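Local coordinates for protein STU0660 (Streptococcus thermophilus, PDB 3ZTH) that is a large Csn2-type Cas protein that takes part in CRISPR-mediated bacterial immunity, binds magnesium and probably binds DNA, at residues 189-203 / 225-237. Sequence-based numbering, arbitrary orientation.
Sequences DHLLSQTTEKYLIVL and LVKKYPNLTFILF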
ATOM      1  N   ASP A 189     -37.394  -1.130   2.107  1.00 36.74           N
ATOM      2  CA  ASP A 189     -38.626  -1.914   2.095  1.00 38.65           C
ATOM      3  C   ASP A 189     -38.406  -3.252   1.386  1.00 39.86           C
ATOM      4  O   ASP A 189     -38.613  -4.317   1.963  1.00 39.28           O
ATOM      5  CB  ASP A 189     -39.741  -1.138   1.382  1.00 40.02           C
ATOM      6  CG  ASP A 189     -41.128  -1.751   1.602  1.00 40.26           C
ATOM      7  OD1 ASP A 189     -41.215  -2.935   1.988  1.00 40.11           O
ATOM      8  OD2 ASP A 189     -42.138  -1.047   1.381  1.00 39.31           O
ATOM      9  N   HIS A 190     -37.973  -3.178   0.133  1.00 42.58           N
ATOM     10  CA  HIS A 190     -37.730  -4.356  -0.684  1.00 44.48           C
ATOM     11  C   HIS A 190     -36.732  -5.301  -0.043  1.00 45.52           C
ATOM     12  O   HIS A 190     -36.838  -6.514  -0.210  1.00 48.07           O
ATOM     13  CB  HIS A 190     -37.250  -3.943  -2.081  1.00 47.00           C
ATOM     14  CG  HIS A 190     -38.228  -3.083  -2.825  1.00 52.14           C
ATOM     15  ND1 HIS A 190     -37.953  -2.539  -4.062  1.00 54.01           N
ATOM     16  CD2 HIS A 190     -39.467  -2.647  -2.491  1.00 53.88           C
ATOM     17  CE1 HIS A 190     -38.979  -1.802  -4.455  1.00 54.62           C
ATOM     18  NE2 HIS A 190     -39.910  -1.850  -3.520  1.00 54.39           N
ATOM     19  N   LEU A 191     -35.759  -4.766   0.687  1.00 45.33           N
ATOM     20  CA  LEU A 191     -34.794  -5.637   1.341  1.00 44.86           C
ATOM     21  C   LEU A 191     -35.445  -6.362   2.521  1.00 45.56           C
ATOM     22  O   LEU A 191     -35.375  -7.583   2.618  1.00 45.41           O
ATOM     23  CB  LEU A 191     -33.583  -4.850   1.843  1.00 45.51           C
ATOM     24  CG  LEU A 191     -32.567  -5.762   2.552  1.00 46.94           C
ATOM     25  CD1 LEU A 191     -31.875  -6.621   1.508  1.00 48.75           C
ATOM     26  CD2 LEU A 191     -31.539  -4.960   3.316  1.00 45.67           C
ATOM     27  N   LEU A 192     -36.086  -5.609   3.413  1.00 46.39           N
ATOM     28  CA  LEU A 192     -36.727  -6.195   4.587  1.00 46.72           C
ATOM     29  C   LEU A 192     -37.757  -7.257   4.257  1.00 47.74           C
ATOM     30  O   LEU A 192     -38.030  -8.129   5.078  1.00 46.82           O
ATOM     31  CB  LEU A 192     -37.392  -5.111   5.440  1.00 45.70           C
ATOM     32  CG  LEU A 192     -36.458  -4.125   6.142  1.00 47.60           C
ATOM     33  CD1 LEU A 192     -37.260  -3.107   6.927  1.00 48.40           C
ATOM     34  CD2 LEU A 192     -35.531  -4.887   7.072  1.00 48.49           C
ATOM     35  N   SER A 193     -38.327  -7.189   3.057  1.00 49.95           N
ATOM     36  CA  SER A 193     -39.351  -8.147   2.648  1.00 52.51           C
ATOM     37  C   SER A 193     -38.756  -9.523   2.424  1.00 54.60           C
ATOM     38  O   SER A 193     -39.473 -10.485   2.146  1.00 55.93           O
ATOM     39  CB  SER A 193     -40.042  -7.682   1.362  1.00 52.08           C
ATOM     40  OG  SER A 193     -39.154  -7.711   0.259  1.00 51.56           O
ATOM     41  N   GLN A 194     -37.441  -9.616   2.559  1.00 56.66           N
ATOM     42  CA  GLN A 194     -36.756 -10.879   2.351  1.00 57.87           C
ATOM     43  C   GLN A 194     -35.784 -11.220   3.478  1.00 57.25           C
ATOM     44  O   GLN A 194     -34.803 -11.935   3.265  1.00 57.61           O
ATOM     45  CB  GLN A 194     -36.030 -10.830   1.006  1.00 60.74           C
ATOM     46  CG  GLN A 194     -36.977 -10.569  -0.163  1.00 65.70           C
ATOM     47  CD  GLN A 194     -36.248 -10.245  -1.451  1.00 69.84           C
ATOM     48  OE1 GLN A 194     -35.529  -9.241  -1.542  1.00 70.65           O
ATOM     49  NE2 GLN A 194     -36.427 -11.094  -2.463  1.00 71.14           N
ATOM     50  N   THR A 195     -36.062 -10.710   4.676  1.00 56.25           N
ATOM     51  CA  THR A 195     -35.219 -10.969   5.842  1.00 55.16           C
ATOM     52  C   THR A 195     -35.968 -10.743   7.143  1.00 53.43           C
ATOM     53  O   THR A 195     -36.824  -9.868   7.240  1.00 53.18           O
ATOM     54  CB  THR A 195     -33.980 -10.064   5.870  1.00 56.29           C
ATOM     55  OG1 THR A 195     -33.258 -10.204   4.641  1.00 60.41           O
ATOM     56  CG2 THR A 195     -33.067 -10.454   7.031  1.00 55.95           C
ATOM     57  N   THR A 196     -35.618 -11.533   8.147  1.00 52.08           N
ATOM     58  CA  THR A 196     -36.240 -11.438   9.455  1.00 51.27           C
ATOM     59  C   THR A 196     -35.268 -10.832  10.458  1.00 49.46           C
ATOM     60  O   THR A 196     -35.647 -10.531  11.588  1.00 48.39           O
ATOM     61  CB  THR A 196     -36.675 -12.836   9.948  1.00 52.67           C
ATOM     62  OG1 THR A 196     -37.712 -13.330   9.096  1.00 53.66           O
ATOM     63  CG2 THR A 196     -37.190 -12.779  11.382  1.00 53.87           C
ATOM     64  N   GLU A 197     -34.019 -10.647  10.038  1.00 48.48           N
ATOM     65  CA  GLU A 197     -32.993 -10.086  10.915  1.00 48.48           C
ATOM     66  C   GLU A 197     -33.315  -8.663  11.360  1.00 46.41           C
ATOM     67  O   GLU A 197     -33.918  -7.888  10.617  1.00 45.43           O
ATOM     68  CB  GLU A 197     -31.624 -10.141  10.233  1.00 50.91           C
ATOM     69  CG  GLU A 197     -31.143 -11.572   9.992  1.00 57.31           C
ATOM     70  CD  GLU A 197     -29.761 -11.641   9.376  1.00 61.28           C
ATOM     71  OE1 GLU A 197     -29.555 -11.031   8.301  1.00 63.73           O
ATOM     72  OE2 GLU A 197     -28.885 -12.311   9.967  1.00 63.12           O
ATOM     73  N   LYS A 198     -32.913  -8.329  12.582  1.00 43.78           N
ATOM     74  CA  LYS A 198     -33.188  -7.012  13.135  1.00 42.46           C
ATOM     75  C   LYS A 198     -32.390  -5.876  12.495  1.00 40.74           C
ATOM     76  O   LYS A 198     -31.183  -5.980  12.277  1.00 40.22           O
ATOM     77  CB  LYS A 198     -32.968  -7.025  14.655  1.00 42.40           C
ATOM     78  CG  LYS A 198     -33.739  -8.136  15.378  1.00 43.04           C
ATOM     79  CD  LYS A 198     -34.070  -7.793  16.840  1.00 43.85           C
ATOM     80  CE  LYS A 198     -32.844  -7.370  17.658  1.00 44.48           C
ATOM     81  NZ  LYS A 198     -31.812  -8.445  17.796  1.00 46.87           N
ATOM     82  N   TYR A 199     -33.093  -4.791  12.187  1.00 39.02           N
ATOM     83  CA  TYR A 199     -32.490  -3.611  11.587  1.00 38.35           C
ATOM     84  C   TYR A 199     -32.715  -2.394  12.467  1.00 37.77           C
ATOM     85  O   TYR A 199     -33.846  -2.084  12.847  1.00 39.34           O
ATOM     86  CB  TYR A 199     -33.077  -3.342  10.205  1.00 38.34           C
ATOM     87  CG  TYR A 199     -32.332  -4.036   9.094  1.00 41.09           C
ATOM     88  CD1 TYR A 199     -32.345  -5.425   8.977  1.00 40.83           C
ATOM     89  CD2 TYR A 199     -31.581  -3.304   8.174  1.00 41.33           C
ATOM     90  CE1 TYR A 199     -31.625  -6.066   7.972  1.00 43.22           C
ATOM     91  CE2 TYR A 199     -30.860  -3.932   7.167  1.00 42.31           C
ATOM     92  CZ  TYR A 199     -30.883  -5.311   7.073  1.00 42.93           C
ATOM     93  OH  TYR A 199     -30.148  -5.933   6.093  1.00 45.52           O
ATOM     94  N   LEU A 200     -31.630  -1.712  12.797  1.00 35.01           N
ATOM     95  CA  LEU A 200     -31.716  -0.525  13.621  1.00 32.26           C
ATOM     96  C   LEU A 200     -31.218   0.631  12.781  1.00 31.43           C
ATOM     97  O   LEU A 200     -30.068   0.648  12.364  1.00 32.23           O
ATOM     98  CB  LEU A 200     -30.856  -0.682  14.863  1.00 30.74           C
ATOM     99  CG  LEU A 200     -30.702   0.556  15.739  1.00 30.13           C
ATOM    100  CD1 LEU A 200     -32.074   1.134  16.107  1.00 27.77           C
ATOM    101  CD2 LEU A 200     -29.915   0.162  16.985  1.00 30.56           C
ATOM    102  N   ILE A 201     -32.095   1.591  12.526  1.00 30.94           N
ATOM    103  CA  ILE A 201     -31.741   2.741  11.716  1.00 31.51           C
ATOM    104  C   ILE A 201     -31.841   4.040  12.504  1.00 30.03           C
ATOM    105  O   ILE A 201     -32.896   4.371  13.044  1.00 30.30           O
ATOM    106  CB  ILE A 201     -32.649   2.803  10.476  1.00 33.15           C
ATOM    107  CG1 ILE A 201     -32.531   1.484   9.707  1.00 34.35           C
ATOM    108  CG2 ILE A 201     -32.268   3.989   9.597  1.00 32.25           C
ATOM    109  CD1 ILE A 201     -33.315   1.450   8.423  1.00 35.65           C
ATOM    110  N   VAL A 202     -30.728   4.765  12.559  1.00 30.25           N
ATOM    111  CA  VAL A 202     -30.639   6.039  13.274  1.00 30.31           C
ATOM    112  C   VAL A 202     -30.652   7.210  12.305  1.00 31.92           C
ATOM    113  O   VAL A 202     -29.897   7.218  11.336  1.00 31.29           O
ATOM    114  CB  VAL A 202     -29.333   6.118  14.097  1.00 28.24           C
ATOM    115  CG1 VAL A 202     -29.123   7.522  14.611  1.00 26.53           C
ATOM    116  CG2 VAL A 202     -29.391   5.153  15.256  1.00 27.29           C
ATOM    117  N   LEU A 203     -31.490   8.207  12.582  1.00 33.95           N
ATOM    118  CA  LEU A 203     -31.586   9.386  11.721  1.00 37.64           C
ATOM    119  C   LEU A 203     -31.491  10.730  12.443  1.00 37.94           C
ATOM    120  O   LEU A 203     -32.360  11.079  13.234  1.00 40.22           O
ATOM    121  CB  LEU A 203     -32.900   9.352  10.945  1.00 39.89           C
ATOM    122  CG  LEU A 203     -32.975   8.406   9.747  1.00 42.92           C
ATOM    123  CD1 LEU A 203     -34.389   7.862   9.595  1.00 44.67           C
ATOM    124  CD2 LEU A 203     -32.555   9.157   8.497  1.00 43.47           C
ATOM    125  N   LEU A 225     -43.545   1.223   7.543  1.00 30.98           N
ATOM    126  CA  LEU A 225     -42.562   0.163   7.600  1.00 31.10           C
ATOM    127  C   LEU A 225     -42.462  -0.547   8.949  1.00 32.25           C
ATOM    128  O   LEU A 225     -42.330  -1.766   8.977  1.00 33.09           O
ATOM    129  CB  LEU A 225     -41.187   0.685   7.169  1.00 28.67           C
ATOM    130  CG  LEU A 225     -41.121   1.305   5.770  1.00 28.62           C
ATOM    131  CD1 LEU A 225     -39.690   1.709   5.454  1.00 28.03           C
ATOM    132  CD2 LEU A 225     -41.624   0.315   4.736  1.00 29.32           C
ATOM    133  N   VAL A 226     -42.527   0.175  10.066  1.00 31.41           N
ATOM    134  CA  VAL A 226     -42.420  -0.518  11.346  1.00 33.95           C
ATOM    135  C   VAL A 226     -43.649  -1.364  11.633  1.00 37.13           C
ATOM    136  O   VAL A 226     -43.574  -2.366  12.350  1.00 38.31           O
ATOM    137  CB  VAL A 226     -42.208   0.437  12.537  1.00 33.00           C
ATOM    138  CG1 VAL A 226     -40.924   1.197  12.351  1.00 32.95           C
ATOM    139  CG2 VAL A 226     -43.402   1.370  12.697  1.00 32.26           C
ATOM    140  N   LYS A 227     -44.786  -0.961  11.080  1.00 39.39           N
ATOM    141  CA  LYS A 227     -46.006  -1.721  11.292  1.00 43.14           C
ATOM    142  C   LYS A 227     -46.014  -2.929  10.364  1.00 43.48           C
ATOM    143  O   LYS A 227     -46.789  -3.860  10.550  1.00 45.40           O
ATOM    144  CB  LYS A 227     -47.233  -0.845  11.035  1.00 44.13           C
ATOM    145  CG  LYS A 227     -47.390   0.276  12.045  1.00 47.84           C
ATOM    146  CD  LYS A 227     -48.565   1.170  11.707  1.00 51.68           C
ATOM    147  CE  LYS A 227     -48.657   2.354  12.661  1.00 52.78           C
ATOM    148  NZ  LYS A 227     -49.752   3.289  12.268  1.00 54.65           N
ATOM    149  N   LYS A 228     -45.126  -2.913   9.377  1.00 42.37           N
ATOM    150  CA  LYS A 228     -45.041  -3.996   8.411  1.00 41.30           C
ATOM    151  C   LYS A 228     -43.923  -4.970   8.733  1.00 42.28           C
ATOM    152  O   LYS A 228     -44.042  -6.167   8.475  1.00 44.31           O
ATOM    153  CB  LYS A 228     -44.834  -3.416   7.015  1.00 39.27           C
ATOM    154  CG  LYS A 228     -44.578  -4.432   5.943  1.00 36.02           C
ATOM    155  CD  LYS A 228     -44.501  -3.749   4.591  1.00 35.77           C
ATOM    156  CE  LYS A 228     -44.262  -4.750   3.470  1.00 36.77           C
ATOM    157  NZ  LYS A 228     -44.081  -4.052   2.162  1.00 39.05           N
ATOM    158  N   TYR A 229     -42.840  -4.452   9.301  1.00 42.05           N
ATOM    159  CA  TYR A 229     -41.692  -5.272   9.650  1.00 41.96           C
ATOM    160  C   TYR A 229     -41.398  -5.188  11.138  1.00 42.87           C
ATOM    161  O   TYR A 229     -40.739  -4.264  11.603  1.00 45.22           O
ATOM    162  CB  TYR A 229     -40.469  -4.820   8.861  1.00 41.14           C
ATOM    163  CG  TYR A 229     -40.633  -4.941   7.367  1.00 42.24           C
ATOM    164  CD1 TYR A 229     -40.642  -6.190   6.742  1.00 42.32           C
ATOM    165  CD2 TYR A 229     -40.792  -3.806   6.574  1.00 41.06           C
ATOM    166  CE1 TYR A 229     -40.804  -6.304   5.363  1.00 41.32           C
ATOM    167  CE2 TYR A 229     -40.957  -3.906   5.196  1.00 42.05           C
ATOM    168  CZ  TYR A 229     -40.961  -5.156   4.596  1.00 42.81           C
ATOM    169  OH  TYR A 229     -41.122  -5.245   3.235  1.00 42.62           O
ATOM    170  N   PRO A 230     -41.883  -6.165  11.906  1.00 42.76           N
ATOM    171  CA  PRO A 230     -41.668  -6.200  13.356  1.00 41.59           C
ATOM    172  C   PRO A 230     -40.196  -6.055  13.713  1.00 39.57           C
ATOM    173  O   PRO A 230     -39.841  -5.539  14.771  1.00 39.74           O
ATOM    174  CB  PRO A 230     -42.205  -7.576  13.747  1.00 42.55           C
ATOM    175  CG  PRO A 230     -43.284  -7.815  12.731  1.00 43.62           C
ATOM    176  CD  PRO A 230     -42.645  -7.341  11.451  1.00 42.34           C
ATOM    177  N   ASN A 231     -39.345  -6.512  12.805  1.00 36.94           N
ATOM    178  CA  ASN A 231     -37.906  -6.501  13.011  1.00 36.61           C
ATOM    179  C   ASN A 231     -37.213  -5.163  12.763  1.00 35.48           C
ATOM    180  O   ASN A 231     -35.989  -5.076  12.843  1.00 33.67           O
ATOM    181  CB  ASN A 231     -37.275  -7.590  12.133  1.00 36.23           C
ATOM    182  CG  ASN A 231     -37.671  -7.461  10.664  1.00 39.26           C
ATOM    183  OD1 ASN A 231     -38.826  -7.170  10.345  1.00 42.06           O
ATOM    184  ND2 ASN A 231     -36.716  -7.691   9.766  1.00 39.21           N
ATOM    185  N   LEU A 232     -37.990  -4.124  12.483  1.00 34.72           N
ATOM    186  CA  LEU A 232     -37.415  -2.812  12.199  1.00 34.75           C
ATOM    187  C   LEU A 232     -37.531  -1.813  13.341  1.00 33.94           C
ATOM    188  O   LEU A 232     -38.588  -1.673  13.948  1.00 33.16           O
ATOM    189  CB  LEU A 232     -38.072  -2.222  10.952  1.00 35.00           C
ATOM    190  CG  LEU A 232     -37.597  -0.847  10.484  1.00 34.41           C
ATOM    191  CD1 LEU A 232     -36.089  -0.875  10.264  1.00 33.75           C
ATOM    192  CD2 LEU A 232     -38.329  -0.473   9.196  1.00 34.09           C
ATOM    193  N   THR A 233     -36.436  -1.114  13.620  1.00 33.20           N
ATOM    194  CA  THR A 233     -36.417  -0.109  14.676  1.00 33.39           C
ATOM    195  C   THR A 233     -35.758   1.189  14.212  1.00 32.93           C
ATOM    196  O   THR A 233     -34.679   1.187  13.611  1.00 30.48           O
ATOM    197  CB  THR A 233     -35.667  -0.605  15.931  1.00 33.28           C
ATOM    198  OG1 THR A 233     -36.378  -1.706  16.508  1.00 35.86           O
ATOM    199  CG2 THR A 233     -35.566   0.505  16.962  1.00 34.53           C
ATOM    200  N   PHE A 234     -36.433   2.295  14.501  1.00 32.62           N
ATOM    201  CA  PHE A 234     -35.951   3.625  14.148  1.00 32.35           C
ATOM    202  C   PHE A 234     -35.641   4.456  15.405  1.00 31.15           C
ATOM    203  O   PHE A 234     -36.395   4.434  16.380  1.00 29.86           O
ATOM    204  CB  PHE A 234     -37.022   4.357  13.330  1.00 31.48           C
ATOM    205  CG  PHE A 234     -37.004   4.041  11.861  1.00 31.24           C
ATOM    206  CD1 PHE A 234     -36.088   4.653  11.017  1.00 32.18           C
ATOM    207  CD2 PHE A 234     -37.941   3.169  11.309  1.00 30.21           C
ATOM    208  CE1 PHE A 234     -36.111   4.404   9.636  1.00 31.83           C
ATOM    209  CE2 PHE A 234     -37.971   2.914   9.936  1.00 27.50           C
ATOM    210  CZ  PHE A 234     -37.058   3.531   9.104  1.00 30.00           C
ATOM    211  N   ILE A 235     -34.517   5.168  15.384  1.00 30.96           N
ATOM    212  CA  ILE A 235     -34.144   6.064  16.481  1.00 29.52           C
ATOM    213  C   ILE A 235     -33.886   7.417  15.822  1.00 28.37           C
ATOM    214  O   ILE A 235     -32.926   7.563  15.063  1.00 27.20           O
ATOM    215  CB  ILE A 235     -32.858   5.646  17.200  1.00 29.73           C
ATOM    216  CG1 ILE A 235     -33.080   4.370  18.004  1.00 31.98           C
ATOM    217  CG2 ILE A 235     -32.439   6.745  18.177  1.00 33.25           C
ATOM    218  CD1 ILE A 235     -31.832   3.912  18.777  1.00 30.45           C
ATOM    219  N   LEU A 236     -34.752   8.387  16.107  1.00 27.20           N
ATOM    220  CA  LEU A 236     -34.653   9.732  15.543  1.00 26.04           C
ATOM    221  C   LEU A 236     -34.226  10.766  16.594  1.00 27.57           C
ATOM    222  O   LEU A 236     -34.455  10.579  17.787  1.00 28.34           O
ATOM    223  CB  LEU A 236     -36.012  10.146  14.963  1.00 23.45           C
ATOM    224  CG  LEU A 236     -36.787   9.105  14.128  1.00 26.53           C
ATOM    225  CD1 LEU A 236     -38.177   9.639  13.803  1.00 22.51           C
ATOM    226  CD2 LEU A 236     -36.040   8.775  12.850  1.00 20.52           C
ATOM    227  N   PHE A 237     -33.599  11.848  16.139  1.00 27.61           N
ATOM    228  CA  PHE A 237     -33.168  12.950  17.005  1.00 28.14           C
ATOM    229  C   PHE A 237     -33.821  14.205  16.433  1.00 29.77           C
ATOM    230  O   PHE A 237     -33.181  14.982  15.713  1.00 29.85           O
ATOM    231  CB  PHE A 237     -31.646  13.107  16.970  1.00 27.00           C
ATOM    232  CG  PHE A 237     -30.904  11.991  17.639  1.00 26.40           C
ATOM    233  CD1 PHE A 237     -30.683  10.787  16.972  1.00 26.51           C
ATOM    234  CD2 PHE A 237     -30.425  12.139  18.934  1.00 26.27           C
ATOM    235  CE1 PHE A 237     -29.996   9.748  17.582  1.00 24.73           C
ATOM    236  CE2 PHE A 237     -29.732  11.109  19.556  1.00 28.36           C
ATOM    237  CZ  PHE A 237     -29.517   9.906  18.877  1.00 28.10           C
TER
HETATM  238  O   HOH W   1     -45.164  -1.298   1.466  1.00 44.34           O
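The Asn231 side chain bonds the Glu197 carbonyl where two neighbouring parallel strands, 199-204 and 232-237, begin; they belong to a beta-alpha-beta unit whose crossover is helix 212-228, in a protein of the P-loop NTPase clan. This bond joins the loops leading into the two strands. With chi1 at 54°, CG sits between backbone N and carbonyl carbon, and Asn231 ND2 reaches Glu197 O at 2.9 Å, nearly straight (165°) and from above the carbonyl plane. The backbone O of Asn231 accepts Tyr199 N, starting the alternating parallel bonding that runs on to Phe237 N. At the other end Leu203 lies on the sheet face that helix 212-228 covers: Leu203 CB meets Leu236 CD2 at 3.7 Å, and CD1 touches Phe234 CE1. Tyr229, just past that helix, packs against the C-terminal end of helix 177-192. Leu192 CB stands over the centre of one ring face, a CH-pi contact, while Lys228 CG lies against the opposite face nearer the rim. Asp189 OD1 accepts two donors, which probably favours its charged form: Lys228 NZ in a salt bridge on the syn lone pair, and Tyr229 OH at 2.6 Å, nearly along the C-O axis, with carboxylate and ring planes 85° apart.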